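Local coordinates for glyoxalase-like domain protein (Staphylococcus aureus, PDB 3P8A) that is of unknown function but carries a glyoxalase-like domain of the vicinal oxygen chelate (VOC) family, whose fold it probably shares, at residues K244-P258 with F262-L273. Numbering follows the deposited sequence.
Sequences KYHSVIIKDAQATSP and FIRGAIYRFEPL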
loop_
_atom_site.group_PDB
_atom_site.type_symbol
_atom_site.label_atom_id
_atom_site.label_comp_id
_atom_site.label_asym_id
_atom_site.label_seq_id
_atom_site.Cartn_x
_atom_site.Cartn_y
_atom_site.Cartn_z
ATOM N N LYS A 244 -3.173 0.613 -13.062
ATOM C CA LYS A 244 -2.737 1.344 -11.862
ATOM C C LYS A 244 -3.655 1.233 -10.652
ATOM O O LYS A 244 -4.858 0.988 -10.793
ATOM C CB LYS A 244 -2.492 2.852 -12.208
ATOM C CG LYS A 244 -3.731 3.621 -12.651
ATOM C CD LYS A 244 -3.370 5.088 -12.824
ATOM C CE LYS A 244 -4.565 5.984 -12.898
ATOM N NZ LYS A 244 -4.151 7.393 -13.150
ATOM N N TYR A 245 -3.089 1.507 -9.466
ATOM C CA TYR A 245 -3.808 1.675 -8.204
ATOM C C TYR A 245 -4.467 3.040 -8.412
ATOM O O TYR A 245 -3.772 4.045 -8.592
ATOM C CB TYR A 245 -2.813 1.680 -7.026
ATOM C CG TYR A 245 -2.289 0.292 -6.741
ATOM C CD1 TYR A 245 -3.017 -0.602 -5.959
ATOM C CD2 TYR A 245 -1.086 -0.149 -7.293
ATOM C CE1 TYR A 245 -2.563 -1.899 -5.734
ATOM C CE2 TYR A 245 -0.640 -1.459 -7.104
ATOM C CZ TYR A 245 -1.379 -2.325 -6.315
ATOM O OH TYR A 245 -0.950 -3.607 -6.104
ATOM N N HIS A 246 -5.787 3.034 -8.554
ATOM C CA HIS A 246 -6.577 4.168 -8.978
ATOM C C HIS A 246 -7.217 5.023 -7.900
ATOM O O HIS A 246 -7.092 6.239 -7.936
ATOM C CB HIS A 246 -7.623 3.656 -9.980
ATOM C CG HIS A 246 -8.574 4.692 -10.492
ATOM N ND1 HIS A 246 -8.226 5.531 -11.543
ATOM C CD2 HIS A 246 -9.870 4.917 -10.156
ATOM C CE1 HIS A 246 -9.313 6.244 -11.808
ATOM N NE2 HIS A 246 -10.325 5.926 -10.984
ATOM N N SER A 247 -7.945 4.412 -6.989
ATOM C CA SER A 247 -8.668 5.146 -5.980
ATOM C C SER A 247 -8.897 4.348 -4.717
ATOM O O SER A 247 -8.763 3.126 -4.706
ATOM C CB SER A 247 -10.010 5.633 -6.544
ATOM O OG SER A 247 -10.964 4.593 -6.661
ATOM N N VAL A 248 -9.217 5.054 -3.653
ATOM C CA VAL A 248 -9.511 4.467 -2.348
ATOM C C VAL A 248 -10.872 5.034 -1.907
ATOM O O VAL A 248 -11.155 6.224 -2.129
ATOM C CB VAL A 248 -8.339 4.660 -1.322
ATOM C CG1 VAL A 248 -8.183 6.118 -0.866
ATOM C CG2 VAL A 248 -8.482 3.725 -0.118
ATOM N N ILE A 249 -11.746 4.171 -1.368
ATOM C CA ILE A 249 -13.073 4.569 -0.890
ATOM C C ILE A 249 -13.010 4.541 0.611
ATOM O O ILE A 249 -12.679 3.511 1.188
ATOM C CB ILE A 249 -14.248 3.722 -1.464
ATOM C CG1 ILE A 249 -14.214 3.702 -3.017
ATOM C CG2 ILE A 249 -15.607 4.238 -0.934
ATOM C CD1 ILE A 249 -15.229 2.742 -3.660
ATOM N N ILE A 250 -13.253 5.694 1.230
ATOM C CA ILE A 250 -13.165 5.891 2.678
ATOM C C ILE A 250 -14.518 6.257 3.215
ATOM O O ILE A 250 -15.096 7.261 2.805
ATOM C CB ILE A 250 -12.082 6.928 3.104
ATOM C CG1 ILE A 250 -10.703 6.604 2.479
ATOM C CG2 ILE A 250 -11.943 6.940 4.645
ATOM C CD1 ILE A 250 -9.693 7.828 2.472
ATOM N N LYS A 251 -15.024 5.449 4.138
ATOM C CA LYS A 251 -16.292 5.729 4.789
ATOM C C LYS A 251 -16.009 6.861 5.780
ATOM O O LYS A 251 -14.994 6.822 6.484
ATOM C CB LYS A 251 -16.811 4.477 5.507
ATOM C CG LYS A 251 -17.546 3.509 4.592
ATOM C CD LYS A 251 -18.189 2.368 5.397
ATOM C CE LYS A 251 -17.412 1.061 5.402
ATOM N NZ LYS A 251 -16.128 1.138 6.157
ATOM N N ASP A 252 -16.828 7.909 5.756
ATOM C CA ASP A 252 -16.653 9.070 6.630
ATOM C C ASP A 252 -17.914 9.247 7.479
ATOM O O ASP A 252 -18.965 9.608 6.949
ATOM C CB ASP A 252 -16.312 10.337 5.806
ATOM C CG ASP A 252 -16.089 11.629 6.590
ATOM O OD1 ASP A 252 -15.865 11.554 7.822
ATOM O OD2 ASP A 252 -16.089 12.715 5.960
ATOM N N ALA A 253 -17.803 8.967 8.797
ATOM C CA ALA A 253 -18.897 9.063 9.774
ATOM C C ALA A 253 -19.495 10.476 9.883
ATOM O O ALA A 253 -20.674 10.607 10.222
ATOM C CB ALA A 253 -18.425 8.582 11.138
ATOM N N GLN A 254 -18.697 11.515 9.578
ATOM C CA GLN A 254 -19.115 12.921 9.621
ATOM C C GLN A 254 -19.649 13.445 8.260
ATOM O O GLN A 254 -20.117 14.583 8.189
ATOM C CB GLN A 254 -17.993 13.830 10.166
ATOM C CG GLN A 254 -17.502 13.497 11.589
ATOM C CD GLN A 254 -18.443 13.831 12.740
ATOM O OE1 GLN A 254 -19.625 14.168 12.571
ATOM N NE2 GLN A 254 -17.930 13.714 13.960
ATOM N N ALA A 255 -19.588 12.625 7.189
ATOM C CA ALA A 255 -20.094 13.038 5.874
ATOM C C ALA A 255 -21.589 12.788 5.734
ATOM O O ALA A 255 -22.097 11.768 6.199
ATOM C CB ALA A 255 -19.340 12.328 4.753
ATOM N N THR A 256 -22.287 13.719 5.071
ATOM C CA THR A 256 -23.726 13.616 4.803
ATOM C C THR A 256 -23.902 13.304 3.327
ATOM O O THR A 256 -24.894 12.680 2.945
ATOM C CB THR A 256 -24.471 14.914 5.195
ATOM O OG1 THR A 256 -23.988 15.996 4.395
ATOM C CG2 THR A 256 -24.347 15.247 6.679
ATOM N N SER A 257 -22.931 13.738 2.499
ATOM C CA SER A 257 -22.935 13.554 1.045
ATOM C C SER A 257 -21.599 12.993 0.535
ATOM O O SER A 257 -20.553 13.355 1.082
ATOM C CB SER A 257 -23.236 14.881 0.345
ATOM O OG SER A 257 -22.284 15.896 0.620
ATOM N N PRO A 258 -21.588 12.129 -0.504
ATOM C CA PRO A 258 -20.298 11.634 -1.007
ATOM C C PRO A 258 -19.505 12.738 -1.696
ATOM O O PRO A 258 -20.075 13.759 -2.084
ATOM C CB PRO A 258 -20.687 10.556 -2.026
ATOM C CG PRO A 258 -22.158 10.366 -1.892
ATOM C CD PRO A 258 -22.712 11.604 -1.303
ATOM N N PHE A 262 -9.358 14.609 -6.105
ATOM C CA PHE A 262 -8.275 14.188 -6.983
ATOM C C PHE A 262 -7.086 14.998 -6.582
ATOM O O PHE A 262 -7.118 16.236 -6.642
ATOM C CB PHE A 262 -8.525 14.339 -8.499
ATOM C CG PHE A 262 -7.236 14.113 -9.276
ATOM C CD1 PHE A 262 -6.830 12.829 -9.626
ATOM C CD2 PHE A 262 -6.375 15.173 -9.555
ATOM C CE1 PHE A 262 -5.633 12.624 -10.306
ATOM C CE2 PHE A 262 -5.153 14.958 -10.204
ATOM C CZ PHE A 262 -4.808 13.697 -10.607
ATOM N N ILE A 263 -6.031 14.311 -6.139
ATOM C CA ILE A 263 -4.839 15.003 -5.701
ATOM C C ILE A 263 -3.570 14.233 -5.992
ATOM O O ILE A 263 -3.461 13.054 -5.652
ATOM C CB ILE A 263 -4.987 15.475 -4.223
ATOM C CG1 ILE A 263 -3.836 16.390 -3.793
ATOM C CG2 ILE A 263 -5.255 14.319 -3.242
ATOM C CD1 ILE A 263 -4.270 17.469 -2.743
ATOM N N ARG A 264 -2.630 14.894 -6.698
ATOM C CA ARG A 264 -1.313 14.364 -7.061
ATOM C C ARG A 264 -1.367 12.963 -7.628
ATOM O O ARG A 264 -0.620 12.097 -7.169
ATOM C CB ARG A 264 -0.345 14.427 -5.848
ATOM C CG ARG A 264 -0.201 15.822 -5.216
ATOM C CD ARG A 264 0.698 16.732 -6.018
ATOM N NE ARG A 264 1.323 17.738 -5.163
ATOM C CZ ARG A 264 2.595 18.113 -5.237
ATOM N NH1 ARG A 264 3.410 17.552 -6.126
ATOM N NH2 ARG A 264 3.071 19.033 -4.408
ATOM N N GLY A 265 -2.255 12.764 -8.600
ATOM C CA GLY A 265 -2.429 11.508 -9.329
ATOM C C GLY A 265 -3.247 10.420 -8.655
ATOM O O GLY A 265 -3.386 9.335 -9.221
ATOM N N ALA A 266 -3.794 10.688 -7.461
ATOM C CA ALA A 266 -4.587 9.728 -6.704
ATOM C C ALA A 266 -6.016 10.225 -6.466
ATOM O O ALA A 266 -6.289 11.423 -6.581
ATOM C CB ALA A 266 -3.902 9.411 -5.379
ATOM N N ILE A 267 -6.951 9.296 -6.240
ATOM C CA ILE A 267 -8.353 9.658 -6.007
ATOM C C ILE A 267 -8.756 9.160 -4.645
ATOM O O ILE A 267 -8.630 7.968 -4.368
ATOM C CB ILE A 267 -9.328 9.168 -7.113
ATOM C CG1 ILE A 267 -8.849 9.616 -8.516
ATOM C CG2 ILE A 267 -10.791 9.641 -6.829
ATOM C CD1 ILE A 267 -9.405 8.829 -9.613
ATOM N N TYR A 268 -9.176 10.085 -3.779
ATOM C CA TYR A 268 -9.668 9.731 -2.447
ATOM C C TYR A 268 -11.174 9.956 -2.508
ATOM O O TYR A 268 -11.595 11.088 -2.709
ATOM C CB TYR A 268 -9.010 10.598 -1.365
ATOM C CG TYR A 268 -7.521 10.352 -1.200
ATOM C CD1 TYR A 268 -7.040 9.524 -0.186
ATOM C CD2 TYR A 268 -6.595 10.943 -2.057
ATOM C CE1 TYR A 268 -5.672 9.283 -0.034
ATOM C CE2 TYR A 268 -5.225 10.707 -1.915
ATOM C CZ TYR A 268 -4.767 9.889 -0.892
ATOM O OH TYR A 268 -3.415 9.662 -0.746
ATOM N N ARG A 269 -11.977 8.874 -2.442
ATOM C CA ARG A 269 -13.446 8.962 -2.468
ATOM C C ARG A 269 -13.975 8.826 -1.052
ATOM O O ARG A 269 -13.561 7.915 -0.333
ATOM C CB ARG A 269 -14.060 7.878 -3.376
ATOM C CG ARG A 269 -13.778 8.069 -4.862
ATOM C CD ARG A 269 -14.179 6.878 -5.731
ATOM N NE ARG A 269 -15.627 6.622 -5.717
ATOM C CZ ARG A 269 -16.236 5.642 -6.384
ATOM N NH1 ARG A 269 -15.538 4.810 -7.149
ATOM N NH2 ARG A 269 -17.551 5.481 -6.284
ATOM N N PHE A 270 -14.876 9.731 -0.636
ATOM C CA PHE A 270 -15.451 9.713 0.704
ATOM C C PHE A 270 -16.929 9.483 0.624
ATOM O O PHE A 270 -17.620 10.117 -0.183
ATOM C CB PHE A 270 -15.137 10.998 1.477
ATOM C CG PHE A 270 -13.660 11.245 1.710
ATOM C CD1 PHE A 270 -13.059 10.885 2.911
ATOM C CD2 PHE A 270 -12.863 11.809 0.714
ATOM C CE1 PHE A 270 -11.688 11.112 3.120
ATOM C CE2 PHE A 270 -11.498 12.034 0.926
ATOM C CZ PHE A 270 -10.930 11.712 2.137
ATOM N N GLU A 271 -17.425 8.543 1.434
ATOM C CA GLU A 271 -18.841 8.205 1.429
ATOM C C GLU A 271 -19.435 8.218 2.831
ATOM O O GLU A 271 -18.758 7.802 3.779
ATOM C CB GLU A 271 -19.071 6.851 0.716
ATOM C CG GLU A 271 -18.696 6.910 -0.761
ATOM C CD GLU A 271 -18.915 5.698 -1.647
ATOM O OE1 GLU A 271 -19.428 4.665 -1.154
ATOM O OE2 GLU A 271 -18.569 5.788 -2.848
ATOM N N PRO A 272 -20.703 8.671 2.982
ATOM C CA PRO A 272 -21.343 8.659 4.316
ATOM C C PRO A 272 -21.586 7.250 4.872
ATOM O O PRO A 272 -21.625 6.276 4.101
ATOM C CB PRO A 272 -22.689 9.372 4.073
ATOM C CG PRO A 272 -22.575 10.018 2.736
ATOM C CD PRO A 272 -21.639 9.170 1.951
ATOM N N LEU A 273 -21.849 7.171 6.207
ATOM C CA LEU A 273 -22.116 5.977 7.044
ATOM C C LEU A 273 -20.867 5.175 7.416
ATOM O O LEU A 273 -20.494 5.120 8.591
ATOM C CB LEU A 273 -23.244 5.064 6.512
ATOM C CG LEU A 273 -24.682 5.541 6.739
ATOM C CD1 LEU A 273 -25.553 5.216 5.547
ATOM C CD2 LEU A 273 -25.284 4.918 7.995
HETATM O O HOH W 1 -2.130 8.359 -11.371
HETATM O O HOH W 2 -3.003 6.639 -8.599
HETATM O O HOH W 3 -5.722 7.718 -9.807
HETATM O O HOH W 4 -13.193 5.252 -8.544
#
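Two neighbouring parallel strands of the C-terminal mixed beta-sheet, 244-252 and 266-272, form this contact, joined through strand 259-263 and the type I' turn from Ile263 to Ala266. Five backbone hydrogen bonds alternate between the strands, the first donated by Val248 N and the last by Asp252 N; the shortest runs from Ile250 N to Arg269 O at 2.7 Å, and Ile250 O receives Glu271 N, tilted 26° from the carbonyl plane. On the face carrying Ile249, Arg269 and Glu271, the isoleucine touches both charged side chains. Its CD1 lies over the centre of the Arg269 guanidinium, 4.0 Å above the plane, while CG2 meets Glu271 CD at 3.7 Å. A bend at chi3 (64°) swings the guanidinium forward along its strand toward Glu271, where Arg269 NH2 and Glu271 OE2 form a long salt bridge of 3.6 Å. On the other face Ile250 CD1 packs against Phe270 CE1 at 3.9 Å and also reaches the edge of the Tyr268 ring, whose hydroxyl is hydrogen-bonded to His30. Where the strands separate, beside the classic bulge of His246 and Ser247 opposite Ile195, Ile267 N makes only a weak bond to His246 O, and one water accepts from Lys244 NZ and donates to Gly265 O. There Ile267 CD1 sits over one face of the His246 imidazole, off-centre toward the rim, 3.3 Å from His246 NE2.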